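Local coordinates for probable sugar ABC transporter, sugar-binding protein (Streptococcus pneumoniae, PDB 2W7Y) that binds the blood group A-trisaccharide and probably hands such host glycans to an ABC transporter for uptake, at residues A[312-315]-A[316-319]; A[320-323]-A[324-328]; A[57-60]-A[61-64]; A[130-133]-A[134-137]. All coordinates share one frame; numbering follows the deposited sequence.

In the fold
Contacts 1 to 4 probably belong to one lobe, as in other solute-binding proteins. Contacts 1 and 2 run on along the chain, their centres 8 Å apart, and join where Ile313 CD1 lies 3.3 Å from Ala325 CB. Contact 2 meets contact 3 through Phe328 and Tyr63, CZ to CD1 at 3.8 Å, linking helices 319-332 and 54-69. Contact 4 touches none of the others; its nearest atoms are about 6 Å from contact 2. Contact 3 lies close to the bound trisaccharide: the Met59 side chain is about 6 Å from galactose and that of Tyr63 about 7 Å from fucose, whereas Gly137 of contact 4 is about 14 Å from galactose.

Contact 1: residues A[312-315]-A[316-319]; sequences TISS and KMSE
At Ser314 the backbone is still extended, but it turns aside through Ser315 and Lys316, and the side chain of Met317 reaches back toward the end of the strand. The bend is fixed by an ST turn: Ser314 OG receives Lys316 N at 3.1 Å, with a nearly straight N-H...O angle of 162°. The hydroxyl can do this because OG stands anti to its own amide nitrogen (chi1 178°), beside the carbonyl carbon that leads into the turn. A weaker bond follows, from Met317 N to Ser315 O at 3.4 Å. One water spans the mouth of the turn, donating to Ser314 O at 2.7 Å and weakly accepting from Met317 N. The turn closes strand 311-313, which lies at the border of a mixed four-stranded sheet next to the antiparallel strand 102-104, and opens the way to helix 319-332, for which Ser318 is the N-cap residue. Met317, present as selenomethionine, carries the apolar half. Its chain is extended as far as SE and then bends (chi3 -58°), which turns CE back to lie 3.6 Å from Ile313 CD1; the two side chains cross at about a right angle. Met317 CE also rests 3.6 Å from Ser314 O, while Met317 CG passes 3.9 Å from Ser314 OG. Lys316 instead sends its amine away from the turn, along a chain bent only at its last torsion.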
loop_
_atom_site.group_PDB
_atom_site.type_symbol
_atom_site.label_atom_id
_atom_site.label_comp_id
_atom_site.label_asym_id
_atom_site.label_seq_id
_atom_site.Cartn_x
_atom_site.Cartn_y
_atom_site.Cartn_z
ATOM N N THR A 312 -8.236 -13.212 -1.083
ATOM C CA THR A 312 -7.531 -14.394 -0.599
ATOM C C THR A 312 -8.572 -15.415 -0.134
ATOM O O THR A 312 -9.479 -15.080 0.627
ATOM C CB THR A 312 -6.593 -14.029 0.570
ATOM O OG1 THR A 312 -5.889 -12.820 0.266
ATOM C CG2 THR A 312 -5.595 -15.123 0.816
ATOM N N ILE A 313 -8.453 -16.654 -0.603
ATOM C CA ILE A 313 -9.514 -17.644 -0.385
ATOM C C ILE A 313 -9.072 -18.930 0.316
ATOM O O ILE A 313 -7.995 -19.467 0.045
ATOM C CB ILE A 313 -10.347 -17.912 -1.692
ATOM C CG1 ILE A 313 -10.586 -19.408 -1.913
ATOM C CG2 ILE A 313 -9.662 -17.291 -2.905
ATOM C CD1 ILE A 313 -11.558 -19.735 -3.017
ATOM N N SER A 314 -9.923 -19.402 1.222
ATOM C CA SER A 314 -9.687 -20.616 1.992
ATOM C C SER A 314 -9.572 -21.872 1.126
ATOM O O SER A 314 -10.264 -22.010 0.121
ATOM C CB SER A 314 -10.796 -20.794 3.031
ATOM O OG SER A 314 -10.633 -21.995 3.764
ATOM N N SER A 315 -8.685 -22.776 1.542
ATOM C CA SER A 315 -8.481 -24.073 0.899
ATOM C C SER A 315 -9.464 -25.124 1.402
ATOM O O SER A 315 -9.629 -26.176 0.781
ATOM C CB SER A 315 -7.064 -24.575 1.168
ATOM O OG SER A 315 -6.186 -24.200 0.126
ATOM N N LYS A 316 -10.113 -24.828 2.525
ATOM C CA LYS A 316 -10.890 -25.817 3.262
ATOM C C LYS A 316 -12.399 -25.639 3.109
ATOM O O LYS A 316 -13.134 -25.548 4.093
ATOM C CB LYS A 316 -10.474 -25.813 4.735
ATOM C CG LYS A 316 -9.031 -26.228 4.944
ATOM C CD LYS A 316 -8.724 -26.485 6.402
ATOM C CE LYS A 316 -7.406 -27.222 6.549
ATOM N NZ LYS A 316 -6.269 -26.404 6.067
HETATM N N MSE A 317 -12.853 -25.609 1.862
HETATM C CA MSE A 317 -14.265 -25.390 1.565
HETATM C C MSE A 317 -14.792 -26.415 0.570
HETATM O O MSE A 317 -14.019 -27.027 -0.173
HETATM C CB MSE A 317 -14.484 -23.980 1.012
HETATM C CG MSE A 317 -14.012 -22.858 1.932
HETATM SE SE MSE A 317 -14.569 -21.110 1.294
HETATM C CE MSE A 317 -13.735 -21.112 -0.467
ATOM N N SER A 318 -16.112 -26.589 0.553
ATOM C CA SER A 318 -16.769 -27.449 -0.425
ATOM C C SER A 318 -16.520 -26.936 -1.843
ATOM O O SER A 318 -16.159 -25.768 -2.037
ATOM C CB SER A 318 -18.271 -27.542 -0.140
ATOM O OG SER A 318 -18.939 -26.342 -0.493
ATOM N N GLU A 319 -16.708 -27.816 -2.826
ATOM C CA GLU A 319 -16.466 -27.494 -4.231
ATOM C C GLU A 319 -17.282 -26.294 -4.711
ATOM O O GLU A 319 -16.775 -25.452 -5.455
ATOM C CB GLU A 319 -16.743 -28.714 -5.109
HETATM O O HOH W 1 -11.362 -24.298 -0.810
#

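Contact 2: residues A[320-323]-A[324-328]; sequences AKQK and LALEF
Lys323 and Glu327, one helical turn apart, meet through different first torsions: Lys323 CG falls between its amide nitrogen and carbonyl carbon (chi1 66°), while Glu327 CG lies beside the amide nitrogen (chi1 -72°), and the two chains run side by side in the same direction. Beyond CG the glutamate is extended, so its carboxylate is carried back along the preceding turn. The lysine chain bends at its third torsion, and its amine ends 6.9 Å from the acid, NZ to Glu327 OE2, too far for a salt bridge. What the glutamate touches is the lysine's backbone: Glu327 CG comes unusually close, 3.0 Å from Lys323 O, the same oxygen that takes the Glu327 amide. This is the i to i+4 pattern of an alpha-helix, here helix 319-332, repeated by Leu324 N to Ala320 O, Ala325 N to Lys321 O and Leu326 N to Gln322 O. Ala325 CB rests on the carbonyl of the preceding turn, 3.3 Å from Lys321 O, and Leu326 CG likewise lies 3.5 Å from Gln322 O. The inward side is laid against the sheet: Leu324 and Ala325 rest on Leu40 of strand 39-44, and Lys321 NZ reaches a salt bridge with Asp101 and a hydrogen bond to Val39 O. On the outer side, Glu327 OE2 and Lys323 O stand 3.2 Å apart as two acceptors, so the two oxygens probably repel each other mildly, and the distant amine of the lysine may compensate in part by long-range attraction.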
loop_
_atom_site.group_PDB
_atom_site.type_symbol
_atom_site.label_atom_id
_atom_site.label_comp_id
_atom_site.label_asym_id
_atom_site.label_seq_id
_atom_site.Cartn_x
_atom_site.Cartn_y
_atom_site.Cartn_z
ATOM N N ALA A 320 -18.536 -26.219 -4.262
ATOM C CA ALA A 320 -19.485 -25.202 -4.716
ATOM C C ALA A 320 -19.148 -23.787 -4.245
ATOM O O ALA A 320 -19.311 -22.827 -5.002
ATOM C CB ALA A 320 -20.907 -25.583 -4.302
ATOM N N LYS A 321 -18.691 -23.655 -3.001
ATOM C CA LYS A 321 -18.337 -22.334 -2.472
ATOM C C LYS A 321 -16.916 -21.902 -2.826
ATOM O O LYS A 321 -16.611 -20.707 -2.834
ATOM C CB LYS A 321 -18.633 -22.200 -0.971
ATOM C CG LYS A 321 -18.041 -23.264 -0.061
ATOM C CD LYS A 321 -18.660 -23.194 1.335
ATOM C CE LYS A 321 -18.185 -21.963 2.102
ATOM N NZ LYS A 321 -18.689 -21.927 3.497
ATOM N N GLN A 322 -16.059 -22.876 -3.131
ATOM C CA GLN A 322 -14.739 -22.594 -3.695
ATOM C C GLN A 322 -14.851 -22.020 -5.110
ATOM O O GLN A 322 -14.115 -21.103 -5.469
ATOM C CB GLN A 322 -13.847 -23.840 -3.691
ATOM C CG GLN A 322 -12.470 -23.607 -4.314
ATOM C CD GLN A 322 -11.535 -24.788 -4.178
ATOM O OE1 GLN A 322 -11.299 -25.282 -3.081
ATOM N NE2 GLN A 322 -10.978 -25.234 -5.299
ATOM N N LYS A 323 -15.771 -22.558 -5.908
ATOM C CA LYS A 323 -15.945 -22.069 -7.277
ATOM C C LYS A 323 -16.708 -20.745 -7.358
ATOM O O LYS A 323 -16.516 -19.988 -8.305
ATOM C CB LYS A 323 -16.527 -23.142 -8.212
ATOM C CG LYS A 323 -17.951 -23.586 -7.926
ATOM C CD LYS A 323 -18.423 -24.651 -8.928
ATOM C CE LYS A 323 -17.559 -25.916 -8.886
ATOM N NZ LYS A 323 -18.204 -27.069 -9.587
ATOM N N LEU A 324 -17.552 -20.464 -6.366
ATOM C CA LEU A 324 -18.212 -19.164 -6.260
ATOM C C LEU A 324 -17.217 -18.085 -5.820
ATOM O O LEU A 324 -17.300 -16.932 -6.260
ATOM C CB LEU A 324 -19.396 -19.218 -5.286
ATOM C CG LEU A 324 -20.112 -17.889 -4.991
ATOM C CD1 LEU A 324 -20.978 -17.452 -6.161
ATOM C CD2 LEU A 324 -20.935 -17.977 -3.717
ATOM N N ALA A 325 -16.286 -18.470 -4.949
ATOM C CA ALA A 325 -15.219 -17.581 -4.493
ATOM C C ALA A 325 -14.276 -17.193 -5.632
ATOM O O ALA A 325 -13.836 -16.048 -5.710
ATOM C CB ALA A 325 -14.454 -18.222 -3.359
ATOM N N LEU A 326 -13.969 -18.152 -6.505
ATOM C CA LEU A 326 -13.159 -17.895 -7.698
ATOM C C LEU A 326 -13.939 -17.067 -8.715
ATOM O O LEU A 326 -13.357 -16.235 -9.419
ATOM C CB LEU A 326 -12.658 -19.204 -8.321
ATOM C CG LEU A 326 -11.554 -19.958 -7.565
ATOM C CD1 LEU A 326 -11.427 -21.389 -8.070
ATOM C CD2 LEU A 326 -10.208 -19.238 -7.640
ATOM N N GLU A 327 -15.254 -17.295 -8.779
ATOM C CA GLU A 327 -16.160 -16.445 -9.559
ATOM C C GLU A 327 -16.133 -14.992 -9.062
ATOM O O GLU A 327 -16.247 -14.062 -9.860
ATOM C CB GLU A 327 -17.592 -17.000 -9.543
ATOM C CG GLU A 327 -17.795 -18.284 -10.372
ATOM C CD GLU A 327 -19.143 -18.971 -10.126
ATOM O OE1 GLU A 327 -20.163 -18.264 -9.983
ATOM O OE2 GLU A 327 -19.196 -20.225 -10.088
ATOM N N PHE A 328 -15.966 -14.806 -7.751
ATOM C CA PHE A 328 -15.881 -13.472 -7.152
ATOM C C PHE A 328 -14.569 -12.762 -7.499
ATOM O O PHE A 328 -14.557 -11.555 -7.736
ATOM C CB PHE A 328 -16.089 -13.538 -5.631
ATOM C CG PHE A 328 -15.985 -12.202 -4.939
ATOM C CD1 PHE A 328 -16.925 -11.200 -5.177
ATOM C CD2 PHE A 328 -14.945 -11.946 -4.047
ATOM C CE1 PHE A 328 -16.833 -9.964 -4.541
ATOM C CE2 PHE A 328 -14.849 -10.713 -3.401
ATOM C CZ PHE A 328 -15.798 -9.723 -3.647
#

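Contact 3: residues A[57-60]-A[61-64]; sequences KTMR and DLYD
Met59 O sits over the centre of the Tyr63 ring, 3.2 Å above its plane, and also accepts Tyr63 N at 3.1 Å. This is the tight side, one carbonyl held by a backbone bond while the aromatic face closes over it. Tyr63 CG lies beside its own amide nitrogen (chi1 -57°), which folds the ring back along the helix until CZ comes 4.1 Å from Met59 CB. The phenolic oxygen is buried without a hydrogen-bonding partner in the model. Met59, a selenomethionine, bends at its second torsion and brings SE to 4.2 Å from Leu62 CD2. These residues form the inner face of helix 54-69, where Leu62 packs on Val337 and Val340 of helix 335-343 and Tyr63 on Phe328 and Met332 of helix 319-332. On the looser, polar outer side the i to i+4 salt bridge between Lys57 and Asp61 has the amine straddling the carboxylate: Lys57 NZ is 3.0 Å from OD1 and 3.1 Å from OD2 of Asp61, each oxygen accepting through its syn lone pair. A bend at the second torsion of Lys57 (chi2 -86°) swings its chain across to the acid. Lys57 CA lies 3.8 Å above one face of the Arg60 guanidinium, displaced toward its rim, while Arg60 NH1 reaches the carbonyls of His48 and Tyr46. Asp64 N bonds to Arg60 O, but its carboxylate, another acceptor, merely lies nearby.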
loop_
_atom_site.group_PDB
_atom_site.type_symbol
_atom_site.label_atom_id
_atom_site.label_comp_id
_atom_site.label_asym_id
_atom_site.label_seq_id
_atom_site.Cartn_x
_atom_site.Cartn_y
_atom_site.Cartn_z
ATOM N N LYS A 57 -18.851 2.795 0.264
ATOM C CA LYS A 57 -20.211 2.538 -0.196
ATOM C C LYS A 57 -20.218 1.998 -1.628
ATOM O O LYS A 57 -20.962 1.064 -1.940
ATOM C CB LYS A 57 -21.043 3.824 -0.106
ATOM C CG LYS A 57 -22.510 3.616 0.238
ATOM C CD LYS A 57 -23.351 3.335 -0.986
ATOM C CE LYS A 57 -24.734 2.854 -0.601
ATOM N NZ LYS A 57 -25.566 2.617 -1.805
ATOM N N THR A 58 -19.393 2.596 -2.489
ATOM C CA THR A 58 -19.207 2.125 -3.860
ATOM C C THR A 58 -18.759 0.661 -3.872
ATOM O O THR A 58 -19.314 -0.152 -4.613
ATOM C CB THR A 58 -18.181 2.991 -4.621
ATOM O OG1 THR A 58 -18.600 4.363 -4.604
ATOM C CG2 THR A 58 -18.038 2.528 -6.066
HETATM N N MSE A 59 -17.772 0.337 -3.038
HETATM C CA MSE A 59 -17.258 -1.028 -2.920
HETATM C C MSE A 59 -18.325 -2.003 -2.434
HETATM O O MSE A 59 -18.475 -3.083 -2.999
HETATM C CB MSE A 59 -16.053 -1.080 -1.978
HETATM C CG MSE A 59 -14.829 -0.343 -2.466
HETATM SE SE MSE A 59 -14.068 -1.079 -4.098
HETATM C CE MSE A 59 -12.339 -0.259 -3.918
ATOM N N ARG A 60 -19.056 -1.611 -1.386
ATOM C CA ARG A 60 -20.158 -2.414 -0.840
ATOM C C ARG A 60 -21.277 -2.634 -1.861
ATOM O O ARG A 60 -21.921 -3.687 -1.860
ATOM C CB ARG A 60 -20.729 -1.790 0.443
ATOM C CG ARG A 60 -19.784 -1.824 1.641
ATOM C CD ARG A 60 -20.502 -1.546 2.967
ATOM N NE ARG A 60 -21.137 -0.228 3.022
ATOM C CZ ARG A 60 -20.538 0.890 3.426
ATOM N NH1 ARG A 60 -19.271 0.877 3.816
ATOM N NH2 ARG A 60 -21.215 2.030 3.437
ATOM N N ASP A 61 -21.504 -1.642 -2.721
ATOM C CA ASP A 61 -22.463 -1.774 -3.824
ATOM C C ASP A 61 -22.001 -2.817 -4.837
ATOM O O ASP A 61 -22.808 -3.598 -5.339
ATOM C CB ASP A 61 -22.708 -0.427 -4.517
ATOM C CG ASP A 61 -23.581 0.510 -3.693
ATOM O OD1 ASP A 61 -24.261 0.039 -2.758
ATOM O OD2 ASP A 61 -23.588 1.725 -3.987
ATOM N N LEU A 62 -20.700 -2.819 -5.122
ATOM C CA LEU A 62 -20.065 -3.825 -5.976
ATOM C C LEU A 62 -20.235 -5.246 -5.437
ATOM O O LEU A 62 -20.470 -6.174 -6.205
ATOM C CB LEU A 62 -18.568 -3.512 -6.140
ATOM C CG LEU A 62 -17.994 -2.887 -7.423
ATOM C CD1 LEU A 62 -18.907 -1.847 -8.055
ATOM C CD2 LEU A 62 -16.607 -2.300 -7.148
ATOM N N TYR A 63 -20.125 -5.403 -4.119
ATOM C CA TYR A 63 -20.163 -6.723 -3.480
ATOM C C TYR A 63 -21.551 -7.365 -3.472
ATOM O O TYR A 63 -21.708 -8.505 -3.898
ATOM C CB TYR A 63 -19.636 -6.670 -2.040
ATOM C CG TYR A 63 -18.234 -6.123 -1.849
ATOM C CD1 TYR A 63 -17.223 -6.359 -2.786
ATOM C CD2 TYR A 63 -17.910 -5.398 -0.700
ATOM C CE1 TYR A 63 -15.936 -5.861 -2.594
ATOM C CE2 TYR A 63 -16.624 -4.899 -0.499
ATOM C CZ TYR A 63 -15.646 -5.137 -1.450
ATOM O OH TYR A 63 -14.380 -4.647 -1.246
ATOM N N ASP A 64 -22.552 -6.644 -2.974
ATOM C CA ASP A 64 -23.895 -7.225 -2.850
ATOM C C ASP A 64 -24.654 -7.269 -4.180
ATOM O O ASP A 64 -25.720 -7.876 -4.276
ATOM C CB ASP A 64 -24.715 -6.575 -1.713
ATOM C CG ASP A 64 -24.752 -5.067 -1.793
ATOM O OD1 ASP A 64 -24.564 -4.514 -2.894
ATOM O OD2 ASP A 64 -24.975 -4.432 -0.741
#

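Contact 4: residues A[130-133]-A[134-137]; sequences NKLE and KNVG
Leu132 meets Asn135 and Val136 at the N-cap of the short helix 133-136, a single turn that follows helix 124-129. Leu132 O accepts Val136 N at 3.2 Å, with an N-H...O angle of 149°, the first i to i+4 bond of the helix. The leucine side chain crosses that of Asn135 at a slant, Leu132 CD2 lying 3.8 Å from Asn135 OD1, so a methyl lies against the amide oxygen. Val136 packs on the start of the turn from the other end; its CG2, held between amide nitrogen and carbonyl carbon, lies 3.4 Å from both Leu132 O and Glu133 O. A weak bond at 3.1 Å from Gly137 N to Glu133 O finishes the turn, and Gly137 then leaves helical geometry with a positive phi of 56°, a conformation glycine adopts easily.

Further out, on helix 124-129 and neighbouring loops, Leu132 rests on Tyr126 and Ile127, and Val136 shares Ile127 while also touching Val152. The amide of Asn135 is oriented by ND2 bonding to Thr333 O, while its backbone carbonyl takes the hydroxyl of Ser350. Lys134 reaches away from the turn, its NZ bonded to Asn353 OD1 and its backbone to Glu352. Because Asn135 CG lies beside its own amide nitrogen (chi1 -63°), the side chain leans back over the N-cap residue, and Asn135 OD1 comes to rest 3.7 Å from Leu132 CA.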
loop_
_atom_site.group_PDB
_atom_site.type_symbol
_atom_site.label_atom_id
_atom_site.label_comp_id
_atom_site.label_asym_id
_atom_site.label_seq_id
_atom_site.Cartn_x
_atom_site.Cartn_y
_atom_site.Cartn_z
ATOM N N ASN A 130 -8.665 -19.675 -17.215
ATOM C CA ASN A 130 -9.739 -18.737 -17.588
ATOM C C ASN A 130 -9.243 -17.453 -18.269
ATOM O O ASN A 130 -10.009 -16.497 -18.427
ATOM C CB ASN A 130 -10.579 -18.365 -16.362
ATOM C CG ASN A 130 -11.443 -19.507 -15.884
ATOM O OD1 ASN A 130 -12.626 -19.582 -16.218
ATOM N ND2 ASN A 130 -10.855 -20.417 -15.112
ATOM N N LYS A 131 -7.967 -17.442 -18.664
ATOM C CA LYS A 131 -7.351 -16.343 -19.435
ATOM C C LYS A 131 -7.478 -14.980 -18.746
ATOM O O LYS A 131 -7.999 -14.023 -19.329
ATOM C CB LYS A 131 -7.921 -16.269 -20.867
ATOM C CG LYS A 131 -8.125 -17.606 -21.575
ATOM C CD LYS A 131 -8.955 -17.445 -22.859
ATOM C CE LYS A 131 -10.416 -17.051 -22.583
ATOM N NZ LYS A 131 -11.181 -18.093 -21.829
ATOM N N LEU A 132 -7.000 -14.899 -17.506
ATOM C CA LEU A 132 -7.126 -13.681 -16.704
ATOM C C LEU A 132 -5.775 -13.096 -16.281
ATOM O O LEU A 132 -5.685 -12.424 -15.253
ATOM C CB LEU A 132 -8.005 -13.934 -15.471
ATOM C CG LEU A 132 -9.389 -14.575 -15.635
ATOM C CD1 LEU A 132 -9.908 -15.036 -14.290
ATOM C CD2 LEU A 132 -10.382 -13.632 -16.306
ATOM N N GLU A 133 -4.735 -13.359 -17.073
ATOM C CA GLU A 133 -3.404 -12.784 -16.851
ATOM C C GLU A 133 -3.467 -11.256 -16.845
ATOM O O GLU A 133 -2.928 -10.607 -15.945
ATOM C CB GLU A 133 -2.414 -13.251 -17.927
ATOM C CG GLU A 133 -1.887 -14.675 -17.755
ATOM C CD GLU A 133 -2.773 -15.754 -18.384
ATOM O OE1 GLU A 133 -3.855 -15.432 -18.928
ATOM O OE2 GLU A 133 -2.374 -16.940 -18.338
ATOM N N LYS A 134 -4.130 -10.702 -17.860
ATOM C CA LYS A 134 -4.288 -9.255 -18.025
ATOM C C LYS A 134 -5.182 -8.632 -16.958
ATOM O O LYS A 134 -4.965 -7.487 -16.550
ATOM C CB LYS A 134 -4.863 -8.936 -19.406
ATOM C CG LYS A 134 -3.830 -8.584 -20.447
ATOM C CD LYS A 134 -4.462 -7.723 -21.526
ATOM C CE LYS A 134 -3.531 -6.606 -21.961
ATOM N NZ LYS A 134 -4.260 -5.472 -22.597
ATOM N N ASN A 135 -6.190 -9.387 -16.526
ATOM C CA ASN A 135 -7.153 -8.923 -15.534
ATOM C C ASN A 135 -6.554 -8.742 -14.141
ATOM O O ASN A 135 -6.952 -7.838 -13.407
ATOM C CB ASN A 135 -8.353 -9.872 -15.467
ATOM C CG ASN A 135 -9.137 -9.922 -16.763
ATOM O OD1 ASN A 135 -8.710 -10.549 -17.731
ATOM N ND2 ASN A 135 -10.296 -9.269 -16.785
ATOM N N VAL A 136 -5.606 -9.607 -13.781
ATOM C CA VAL A 136 -4.943 -9.528 -12.474
ATOM C C VAL A 136 -3.691 -8.644 -12.522
ATOM O O VAL A 136 -3.197 -8.203 -11.479
ATOM C CB VAL A 136 -4.610 -10.932 -11.889
ATOM C CG1 VAL A 136 -5.885 -11.757 -11.727
ATOM C CG2 VAL A 136 -3.581 -11.672 -12.750
ATOM N N GLY A 137 -3.193 -8.405 -13.738
ATOM C CA GLY A 137 -2.078 -7.499 -13.994
ATOM C C GLY A 137 -0.805 -7.807 -13.235
ATOM O O GLY A 137 -0.252 -8.902 -13.351
#